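Local coordinates for protein maleylpyruvate isomerase (Ralstonia sp., PDB 2V6K) that catalyses the glutathione-dependent isomerisation of maleylpyruvate to fumarylpyruvate in bacterial naphthalene degradation, working as a homodimer of the Zeta class of glutathione transferases, at residues M3-F8 and H15-A20; V33-E38 and Q52-L57. One frame throughout, in Å; residues are numbered along the deposited sequence.

Contact 1: M3-F8 and H15-A20; sequences MKLYNF and HRLRIA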
ATOM      1  N   MET A   3     -10.865   4.235 -22.767  1.00 20.53           N
ATOM      2  CA  MET A   3     -10.547   4.369 -21.347  1.00 16.35           C
ATOM      3  C   MET A   3     -10.847   5.744 -20.774  1.00 12.67           C
ATOM      4  O   MET A   3     -10.546   6.771 -21.383  1.00 11.31           O
ATOM      5  CB  MET A   3      -9.100   3.976 -21.072  1.00 17.75           C
ATOM      6  CG  MET A   3      -8.962   2.543 -20.595  1.00 22.12           C
ATOM      7  SD  MET A   3      -7.273   1.957 -20.429  1.00 26.62           S
ATOM      8  CE  MET A   3      -6.438   3.456 -19.935  1.00 18.79           C
ATOM      9  N   LYS A   4     -11.457   5.734 -19.593  1.00  8.62           N
ATOM     10  CA  LYS A   4     -11.855   6.952 -18.897  1.00  6.98           C
ATOM     11  C   LYS A   4     -11.196   6.959 -17.529  1.00  5.90           C
ATOM     12  O   LYS A   4     -11.371   6.023 -16.740  1.00  6.83           O
ATOM     13  CB  LYS A   4     -13.375   7.013 -18.745  1.00  7.20           C
ATOM     14  CG  LYS A   4     -14.138   7.093 -20.061  1.00  9.40           C
ATOM     15  CD  LYS A   4     -15.633   6.929 -19.846  1.00 13.81           C
ATOM     16  CE  LYS A   4     -16.368   6.843 -21.173  1.00 16.64           C
ATOM     17  NZ  LYS A   4     -17.780   6.403 -20.999  1.00 20.58           N
ATOM     18  N   LEU A   5     -10.429   8.009 -17.259  1.00  5.37           N
ATOM     19  CA  LEU A   5      -9.729   8.142 -15.993  1.00  5.33           C
ATOM     20  C   LEU A   5     -10.456   9.119 -15.077  1.00  5.01           C
ATOM     21  O   LEU A   5     -10.459  10.327 -15.328  1.00  5.05           O
ATOM     22  CB  LEU A   5      -8.288   8.602 -16.221  1.00  5.45           C
ATOM     23  CG  LEU A   5      -7.464   8.835 -14.948  1.00  6.35           C
ATOM     24  CD1 LEU A   5      -7.216   7.537 -14.194  1.00  8.06           C
ATOM     25  CD2 LEU A   5      -6.150   9.539 -15.257  1.00  7.54           C
ATOM     26  N   TYR A   6     -11.072   8.587 -14.024  1.00  4.10           N
ATOM     27  CA  TYR A   6     -11.733   9.408 -13.017  1.00  3.97           C
ATOM     28  C   TYR A   6     -10.681   9.830 -12.013  1.00  4.20           C
ATOM     29  O   TYR A   6     -10.124   8.996 -11.306  1.00  4.82           O
ATOM     30  CB  TYR A   6     -12.846   8.622 -12.330  1.00  4.71           C
ATOM     31  CG  TYR A   6     -14.005   8.314 -13.240  1.00  4.02           C
ATOM     32  CD1 TYR A   6     -15.064   9.209 -13.367  1.00  5.77           C
ATOM     33  CD2 TYR A   6     -14.039   7.136 -13.988  1.00  5.93           C
ATOM     34  CE1 TYR A   6     -16.131   8.936 -14.206  1.00  6.44           C
ATOM     35  CE2 TYR A   6     -15.105   6.853 -14.829  1.00  6.67           C
ATOM     36  CZ  TYR A   6     -16.144   7.759 -14.934  1.00  5.19           C
ATOM     37  OH  TYR A   6     -17.209   7.487 -15.767  1.00  8.35           O
ATOM     38  N   ASN A   7     -10.385  11.124 -11.971  1.00  4.46           N
ATOM     39  CA  ASN A   7      -9.258  11.601 -11.194  1.00  4.95           C
ATOM     40  C   ASN A   7      -9.331  13.105 -10.942  1.00  4.95           C
ATOM     41  O   ASN A   7     -10.327  13.738 -11.278  1.00  5.24           O
ATOM     42  CB  ASN A   7      -7.931  11.154 -11.839  1.00  5.25           C
ATOM     43  CG  ASN A   7      -7.549  11.968 -13.058  1.00  4.62           C
ATOM     44  OD1 ASN A   7      -8.355  12.206 -13.972  1.00  8.06           O
ATOM     45  ND2 ASN A   7      -6.303  12.392 -13.088  1.00  3.97           N
ATOM     46  N   PHE A   8      -8.294  13.659 -10.319  1.00  4.98           N
ATOM     47  CA  PHE A   8      -8.293  15.054  -9.889  1.00  4.10           C
ATOM     48  C   PHE A   8      -6.887  15.595 -10.071  1.00  4.76           C
ATOM     49  O   PHE A   8      -5.913  14.871  -9.889  1.00  4.34           O
ATOM     50  CB  PHE A   8      -8.728  15.106  -8.421  1.00  4.44           C
ATOM     51  CG  PHE A   8      -8.829  16.497  -7.830  1.00  4.44           C
ATOM     52  CD1 PHE A   8      -9.805  17.401  -8.247  1.00  4.87           C
ATOM     53  CD2 PHE A   8      -7.975  16.872  -6.800  1.00  4.96           C
ATOM     54  CE1 PHE A   8      -9.905  18.669  -7.652  1.00  5.54           C
ATOM     55  CE2 PHE A   8      -8.063  18.129  -6.206  1.00  3.79           C
ATOM     56  CZ  PHE A   8      -9.031  19.029  -6.631  1.00  5.46           C
ATOM     57  N   HIS A  15      -1.961  11.525  -9.941  1.00  4.49           N
ATOM     58  CA  HIS A  15      -0.681  11.889 -10.545  1.00  4.25           C
ATOM     59  C   HIS A  15       0.153  10.631 -10.822  1.00  4.33           C
ATOM     60  O   HIS A  15       0.682  10.463 -11.930  1.00  4.26           O
ATOM     61  CB  HIS A  15       0.001  12.856  -9.564  1.00  4.11           C
ATOM     62  CG  HIS A  15       1.283  13.464 -10.042  1.00  3.93           C
ATOM     63  ND1 HIS A  15       2.015  14.313  -9.240  1.00  5.28           N
ATOM     64  CD2 HIS A  15       1.976  13.343 -11.201  1.00  4.49           C
ATOM     65  CE1 HIS A  15       3.103  14.692  -9.884  1.00  4.84           C
ATOM     66  NE2 HIS A  15       3.102  14.122 -11.078  1.00  4.65           N
ATOM     67  N   ARG A  16       0.236   9.751  -9.823  1.00  4.50           N
ATOM     68  CA  ARG A  16       0.936   8.471  -9.921  1.00  4.88           C
ATOM     69  C   ARG A  16       0.469   7.662 -11.135  1.00  5.07           C
ATOM     70  O   ARG A  16       1.280   7.187 -11.941  1.00  5.23           O
ATOM     71  CB  ARG A  16       0.695   7.705  -8.616  1.00  4.98           C
ATOM     72  CG  ARG A  16       1.391   6.361  -8.453  1.00  4.65           C
ATOM     73  CD  ARG A  16       0.736   5.582  -7.327  1.00  5.40           C
ATOM     74  NE  ARG A  16       0.943   6.239  -6.038  1.00  4.63           N
ATOM     75  CZ  ARG A  16       0.371   5.857  -4.900  1.00  5.93           C
ATOM     76  NH1 ARG A  16      -0.490   4.843  -4.888  1.00  6.38           N
ATOM     77  NH2 ARG A  16       0.650   6.499  -3.771  1.00  5.80           N
ATOM     78  N   LEU A  17      -0.843   7.513 -11.266  1.00  4.42           N
ATOM     79  CA  LEU A  17      -1.402   6.742 -12.366  1.00  4.43           C
ATOM     80  C   LEU A  17      -1.247   7.465 -13.706  1.00  4.73           C
ATOM     81  O   LEU A  17      -0.974   6.824 -14.732  1.00  5.04           O
ATOM     82  CB  LEU A  17      -2.861   6.376 -12.078  1.00  5.55           C
ATOM     83  CG  LEU A  17      -3.607   5.593 -13.161  1.00  3.88           C
ATOM     84  CD1 LEU A  17      -2.834   4.348 -13.596  1.00  6.92           C
ATOM     85  CD2 LEU A  17      -4.975   5.202 -12.659  1.00  5.53           C
ATOM     86  N   ARG A  18      -1.396   8.786 -13.706  1.00  4.31           N
ATOM     87  CA  ARG A  18      -1.198   9.545 -14.942  1.00  4.51           C
ATOM     88  C   ARG A  18       0.210   9.354 -15.487  1.00  4.44           C
ATOM     89  O   ARG A  18       0.390   9.233 -16.698  1.00  5.22           O
ATOM     90  CB  ARG A  18      -1.493  11.037 -14.754  1.00  4.28           C
ATOM     91  CG  ARG A  18      -2.971  11.358 -14.569  1.00  4.97           C
ATOM     92  CD  ARG A  18      -3.247  12.862 -14.588  1.00  5.74           C
ATOM     93  NE  ARG A  18      -2.457  13.653 -13.638  1.00  5.52           N
ATOM     94  CZ  ARG A  18      -2.925  14.195 -12.511  1.00  4.59           C
ATOM     95  NH1 ARG A  18      -4.191  14.015 -12.132  1.00  5.35           N
ATOM     96  NH2 ARG A  18      -2.112  14.915 -11.752  1.00  5.83           N
ATOM     97  N   ILE A  19       1.210   9.320 -14.604  1.00  4.44           N
ATOM     98  CA  ILE A  19       2.587   9.100 -15.057  1.00  3.94           C
ATOM     99  C   ILE A  19       2.700   7.749 -15.757  1.00  4.30           C
ATOM    100  O   ILE A  19       3.258   7.661 -16.847  1.00  4.34           O
ATOM    101  CB  ILE A  19       3.622   9.186 -13.913  1.00  4.36           C
ATOM    102  CG1 ILE A  19       3.637  10.580 -13.277  1.00  4.62           C
ATOM    103  CG2 ILE A  19       5.015   8.837 -14.436  1.00  5.78           C
ATOM    104  CD1 ILE A  19       4.330  10.630 -11.908  1.00  5.14           C
ATOM    105  N   ALA A  20       2.162   6.706 -15.133  1.00  4.60           N
ATOM    106  CA  ALA A  20       2.235   5.356 -15.697  1.00  4.63           C
ATOM    107  C   ALA A  20       1.525   5.278 -17.050  1.00  4.81           C
ATOM    108  O   ALA A  20       2.070   4.720 -18.007  1.00  5.38           O
ATOM    109  CB  ALA A  20       1.659   4.339 -14.724  1.00  5.39           C
TER

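Contact 2: V33-E38 and Q52-L57; sequences VHLGKE and QLVPAL. With TGG (gamma-glutamyl-S-(1,2-dicarboxyethyl)cysteinylglycine), chain C.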
ATOM      1  N   VAL A  33     -13.012  14.532 -11.087  1.00  5.06           N
ATOM      2  CA  VAL A  33     -13.853  14.343  -9.921  1.00  5.43           C
ATOM      3  C   VAL A  33     -13.322  15.342  -8.907  1.00  5.75           C
ATOM      4  O   VAL A  33     -12.208  15.197  -8.397  1.00  6.44           O
ATOM      5  CB  VAL A  33     -13.759  12.893  -9.391  1.00  5.71           C
ATOM      6  CG1 VAL A  33     -14.616  12.724  -8.137  1.00  7.08           C
ATOM      7  CG2 VAL A  33     -14.199  11.903 -10.468  1.00  7.71           C
ATOM      8  N   HIS A  34     -14.109  16.385  -8.649  1.00  4.95           N
ATOM      9  CA  HIS A  34     -13.627  17.504  -7.852  1.00  4.99           C
ATOM     10  C   HIS A  34     -13.661  17.183  -6.361  1.00  5.14           C
ATOM     11  O   HIS A  34     -14.717  17.216  -5.725  1.00  5.15           O
ATOM     12  CB  HIS A  34     -14.419  18.779  -8.152  1.00  5.60           C
ATOM     13  CG  HIS A  34     -13.693  20.023  -7.766  1.00  5.36           C
ATOM     14  ND1 HIS A  34     -13.159  20.210  -6.509  1.00  6.18           N
ATOM     15  CD2 HIS A  34     -13.402  21.142  -8.469  1.00  6.30           C
ATOM     16  CE1 HIS A  34     -12.564  21.388  -6.457  1.00  6.29           C
ATOM     17  NE2 HIS A  34     -12.698  21.973  -7.634  1.00  6.87           N
ATOM     18  N   LEU A  35     -12.497  16.860  -5.811  1.00  4.56           N
ATOM     19  CA  LEU A  35     -12.406  16.439  -4.417  1.00  5.07           C
ATOM     20  C   LEU A  35     -12.713  17.560  -3.436  1.00  4.94           C
ATOM     21  O   LEU A  35     -13.235  17.309  -2.353  1.00  5.24           O
ATOM     22  CB  LEU A  35     -11.029  15.847  -4.122  1.00  5.37           C
ATOM     23  CG  LEU A  35     -10.570  14.730  -5.062  1.00  5.51           C
ATOM     24  CD1 LEU A  35      -9.204  14.256  -4.643  1.00  8.00           C
ATOM     25  CD2 LEU A  35     -11.550  13.569  -5.081  1.00  6.92           C
ATOM     26  N   GLY A  36     -12.389  18.794  -3.818  1.00  5.39           N
ATOM     27  CA  GLY A  36     -12.699  19.947  -2.969  1.00  5.14           C
ATOM     28  C   GLY A  36     -14.198  20.146  -2.804  1.00  4.76           C
ATOM     29  O   GLY A  36     -14.678  20.531  -1.731  1.00  5.19           O
ATOM     30  N   LYS A  37     -14.937  19.881  -3.881  1.00  4.47           N
ATOM     31  CA  LYS A  37     -16.400  19.919  -3.870  1.00  4.75           C
ATOM     32  C   LYS A  37     -16.984  18.610  -3.347  1.00  5.04           C
ATOM     33  O   LYS A  37     -18.205  18.434  -3.335  1.00  6.58           O
ATOM     34  CB  LYS A  37     -16.937  20.176  -5.284  1.00  5.44           C
ATOM     35  CG  LYS A  37     -16.540  21.515  -5.892  1.00  5.63           C
ATOM     36  CD  LYS A  37     -17.192  21.673  -7.273  1.00  7.97           C
ATOM     37  CE  LYS A  37     -16.764  22.945  -7.973  1.00  9.58           C
ATOM     38  NZ  LYS A  37     -17.389  23.020  -9.328  1.00 12.08           N
ATOM     39  N   GLU A  38     -16.104  17.688  -2.945  1.00  5.17           N
ATOM     40  CA  GLU A  38     -16.489  16.376  -2.412  1.00  6.25           C
ATOM     41  C   GLU A  38     -17.352  15.557  -3.383  1.00  5.82           C
ATOM     42  O   GLU A  38     -18.230  14.787  -2.980  1.00  6.40           O
ATOM     43  CB  GLU A  38     -17.089  16.496  -0.999  1.00  9.13           C
ATOM     44  CG  GLU A  38     -16.068  17.095  -0.012  1.00 12.54           C
ATOM     45  CD  GLU A  38     -16.492  17.052   1.449  1.00 15.88           C
ATOM     46  OE1 GLU A  38     -17.706  17.087   1.734  1.00 18.24           O
ATOM     47  OE2 GLU A  38     -15.592  17.011   2.316  1.00 19.65           O
ATOM     48  N   GLN A  52     -15.033   5.138  -3.021  1.00  5.64           N
ATOM     49  CA  GLN A  52     -15.174   6.599  -3.101  1.00  6.06           C
ATOM     50  C   GLN A  52     -13.847   7.340  -2.913  1.00  6.22           C
ATOM     51  O   GLN A  52     -13.745   8.329  -2.178  1.00  7.00           O
ATOM     52  CB  GLN A  52     -16.276   7.093  -2.163  1.00  6.46           C
ATOM     53  CG  GLN A  52     -17.643   6.684  -2.694  1.00  8.85           C
ATOM     54  CD  GLN A  52     -18.782   7.085  -1.802  1.00 11.14           C
ATOM     55  OE1 GLN A  52     -19.016   6.468  -0.765  1.00 12.43           O
ATOM     56  NE2 GLN A  52     -19.521   8.109  -2.213  1.00 10.90           N
ATOM     57  N   LEU A  53     -12.826   6.832  -3.598  1.00  6.03           N
ATOM     58  CA  LEU A  53     -11.523   7.485  -3.692  1.00  6.29           C
ATOM     59  C   LEU A  53     -11.095   7.522  -5.149  1.00  6.12           C
ATOM     60  O   LEU A  53     -11.625   6.775  -5.981  1.00  7.55           O
ATOM     61  CB  LEU A  53     -10.473   6.728  -2.873  1.00  6.25           C
ATOM     62  CG  LEU A  53     -10.746   6.559  -1.375  1.00  5.93           C
ATOM     63  CD1 LEU A  53      -9.769   5.555  -0.766  1.00  6.89           C
ATOM     64  CD2 LEU A  53     -10.686   7.892  -0.635  1.00  6.79           C
ATOM     65  N   VAL A  54     -10.145   8.397  -5.462  1.00  5.62           N
ATOM     66  CA  VAL A  54      -9.597   8.454  -6.818  1.00  5.64           C
ATOM     67  C   VAL A  54      -8.146   7.965  -6.835  1.00  5.75           C
ATOM     68  O   VAL A  54      -7.454   8.041  -5.817  1.00  5.30           O
ATOM     69  CB  VAL A  54      -9.726   9.871  -7.459  1.00  6.40           C
ATOM     70  CG1 VAL A  54     -11.199  10.272  -7.602  1.00  7.01           C
ATOM     71  CG2 VAL A  54      -8.939  10.922  -6.674  1.00  6.58           C
ATOM     72  N   PRO A  55      -7.675   7.452  -7.982  1.00  5.08           N
ATOM     73  CA  PRO A  55      -8.353   7.316  -9.267  1.00  4.94           C
ATOM     74  C   PRO A  55      -9.165   6.037  -9.431  1.00  4.98           C
ATOM     75  O   PRO A  55      -8.989   5.075  -8.681  1.00  6.26           O
ATOM     76  CB  PRO A  55      -7.179   7.305 -10.249  1.00  5.12           C
ATOM     77  CG  PRO A  55      -6.115   6.547  -9.500  1.00  5.34           C
ATOM     78  CD  PRO A  55      -6.273   6.995  -8.058  1.00  5.52           C
ATOM     79  N   ALA A  56     -10.042   6.058 -10.430  1.00  6.03           N
ATOM     80  CA  ALA A  56     -10.672   4.859 -10.955  1.00  5.25           C
ATOM     81  C   ALA A  56     -10.510   4.909 -12.462  1.00  5.43           C
ATOM     82  O   ALA A  56     -10.563   5.980 -13.060  1.00  6.28           O
ATOM     83  CB  ALA A  56     -12.140   4.797 -10.572  1.00  7.02           C
ATOM     84  N   LEU A  57     -10.301   3.749 -13.073  1.00  5.52           N
ATOM     85  CA  LEU A  57     -10.064   3.677 -14.505  1.00  5.44           C
ATOM     86  C   LEU A  57     -11.109   2.782 -15.147  1.00  5.12           C
ATOM     87  O   LEU A  57     -11.128   1.568 -14.915  1.00  5.38           O
ATOM     88  CB  LEU A  57      -8.646   3.159 -14.776  1.00  5.12           C
ATOM     89  CG  LEU A  57      -8.187   3.124 -16.238  1.00  4.71           C
ATOM     90  CD1 LEU A  57      -8.105   4.528 -16.829  1.00  7.56           C
ATOM     91  CD2 LEU A  57      -6.848   2.418 -16.357  1.00  8.09           C
TER
HETATM   92  OC1 TGG C1213      -3.756   4.124  -4.560  1.00  8.53           O
HETATM   93  CO1 TGG C1213      -4.999   4.063  -4.476  1.00  7.71           C
HETATM   94  OT1 TGG C1213      -5.766   4.136  -5.458  1.00  7.87           O
HETATM   95  CA1 TGG C1213      -5.591   3.875  -3.109  1.00  7.94           C
HETATM   96  NN1 TGG C1213      -4.744   2.999  -2.307  1.00  8.80           N
HETATM   97  CB1 TGG C1213      -5.707   5.209  -2.379  1.00  8.71           C
HETATM   98  CG1 TGG C1213      -6.678   6.142  -3.084  1.00  7.87           C
HETATM   99  CD1 TGG C1213      -7.078   7.371  -2.278  1.00 11.53           C
HETATM  100  OE1 TGG C1213      -6.310   7.615  -1.124  1.00  8.77           O
HETATM  101  NN2 TGG C1213      -7.132   8.522  -3.124  1.00  7.78           N
HETATM  102  CA2 TGG C1213      -7.125   9.868  -2.619  1.00  7.01           C
HETATM  103  CO2 TGG C1213      -8.583  10.114  -2.255  1.00  9.77           C
HETATM  104  OC2 TGG C1213      -9.451  10.164  -3.361  1.00  8.13           O
HETATM  105  NN3 TGG C1213      -8.804  11.144  -1.286  1.00  8.27           N
HETATM  106  CA3 TGG C1213     -10.149  11.618  -1.034  1.00  8.57           C
HETATM  107  CO3 TGG C1213     -10.383  11.709   0.446  1.00  9.97           C
HETATM  108  OC3 TGG C1213      -9.466  11.389   1.229  1.00  8.78           O
HETATM  109  OT3 TGG C1213     -11.507  12.122   0.813  1.00 10.18           O
HETATM  110  CB2 TGG C1213      -6.526  10.659  -3.765  1.00  8.39           C
HETATM  111  SG2 TGG C1213      -6.632  12.401  -3.639  1.00  9.73           S
HETATM  112  CD2 TGG C1213      -5.595  12.988  -2.343  1.00  9.76           C
HETATM  113  CE2 TGG C1213      -4.146  12.878  -2.755  1.00 12.94           C
HETATM  114  OE2 TGG C1213      -3.489  13.908  -3.033  1.00 13.45           O
HETATM  115  OF2 TGG C1213      -3.625  11.741  -2.816  1.00 14.73           O
HETATM  116  CF2 TGG C1213      -6.048  14.430  -2.117  1.00 11.69           C
HETATM  117  CH2 TGG C1213      -5.428  15.093  -0.913  1.00 12.64           C
HETATM  118  OI2 TGG C1213      -4.863  14.393  -0.054  1.00 11.33           O
HETATM  119  OJ2 TGG C1213      -5.501  16.342  -0.836  1.00 14.59           O

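Contact 1: M3-F8 and H15-A20
Arg-18 reaches from helix 12-24 to Phe-8 O, and backbone carbonyls grip its guanidinium, one for each of its three nitrogens. Within this contact NH1 gives a hydrogen bond of 3.0 Å to Phe-8 O, just past the end of strand 4-7, with an N-H...O angle of 155°. The oxygen lies almost exactly in the guanidinium plane, whereas seen from the carbonyl the nitrogen stands well above the peptide plane, 53° out of it. NH2 turns to Trp-9 O and NE to Ala-205 O, near the end of the chain, and together the three bonds fix how the flat group is rotated. One face of it rests over His-15 CA, one turn back along helix 12-24, with the contact offset toward the rim. The arginine chain leaves the helix with CG beside its own backbone N and bends at the CG-CD bond (chi3 -54°), a fold that swings the charged end back along the helix and across to Phe-8.

Its aliphatic part does different work. Arg-18 CG packs on Leu-5 CD2 at 3.7 Å, the two side chains crossing at about a right angle. The other methyl of the same leucine, CD1, lies 3.6 Å from Leu-17 CD2; these two leucines slide past each other in opposite directions. Through its two methyls Leu-5 thus meets two successive residues of the helix. Nearer the carboxyl end of the strand, the side chain of Asn-7 lies against Arg-18.

With hydrocarbon packed beside its stem, the buried arginine joins strand, following loop and C-terminal region to one helix, and its charge is probably offset by the carbonyl dipoles of several peptides that point their oxygens at it.

Contact 2: V33-E38 and Q52-L57
Val-54 reaches from its loop toward the segment 33-38, and its branches divide the work. CB lies 4.1 Å from OC2 of the bound glutathione conjugate. From there CG1, anti to the carbonyl carbon (chi1 -62°), approaches CB of Val-33 at 4.1 Å and also comes near Leu-35 CD2. CG2, lodged between the backbone N and carbonyl carbon, meets Leu-35 CD1 at 3.9 Å, the two side chains touching tip to tip; on its ligand side it packs against OC2 and the cysteinyl CB2. Leu-35 CD1 in turn lies 3.3 Å from the sulfur SG2, so the leucine links the valine to the thioether.

While the side chain packs, the backbone of Val-54 holds the ligand. Its N-H bonds OC2 at 2.8 Å, nearly straight at 170°, and its carbonyl O accepts from NN2 at the same length and 173°. That oxygen also takes a hydrogen bond from Thr-13 OG1. Leu-53 covers another part of the conjugate: its CD1 sits against the gamma-glutamyl carbon CD1 at 3.6 Å and its CD2 against the cysteinyl carbonyl carbon CO2. Asp-104 of the second subunit packs on this leucine and also hydrogen-bonds the ligand, bringing the dimer partner to the pocket.

The peptide before Pro-55 is cis. A residue that pairs with the cysteinyl moiety in antiparallel strand fashion just before a cis-proline is the hallmark of the glutathione site in the thioredoxin-like domain of glutathione transferases.

How the contacts relate
From the N terminus, the chain runs through strand 4-7, passes the glutathione-binding loop with Ser-11 and turns back in helix 12-24; contact 1 closes this short loop, the first half of a beta-alpha-beta unit. Strand 29-32 completes the unit, and only then does contact 2 open, closing a longer excursion through helix 43-48. The two loops therefore follow in series, neither enclosing nor crossing the other. They meet at the sheet: strand 4-7 stands between 29-32 and 56-58, with Asn-7 O probably hydrogen-bonded to Val-33 N and Tyr-6 N to Ala-56 O. Phe-8 packs on the backbone of Val-33 and on Leu-35, a residue of the ligand pocket.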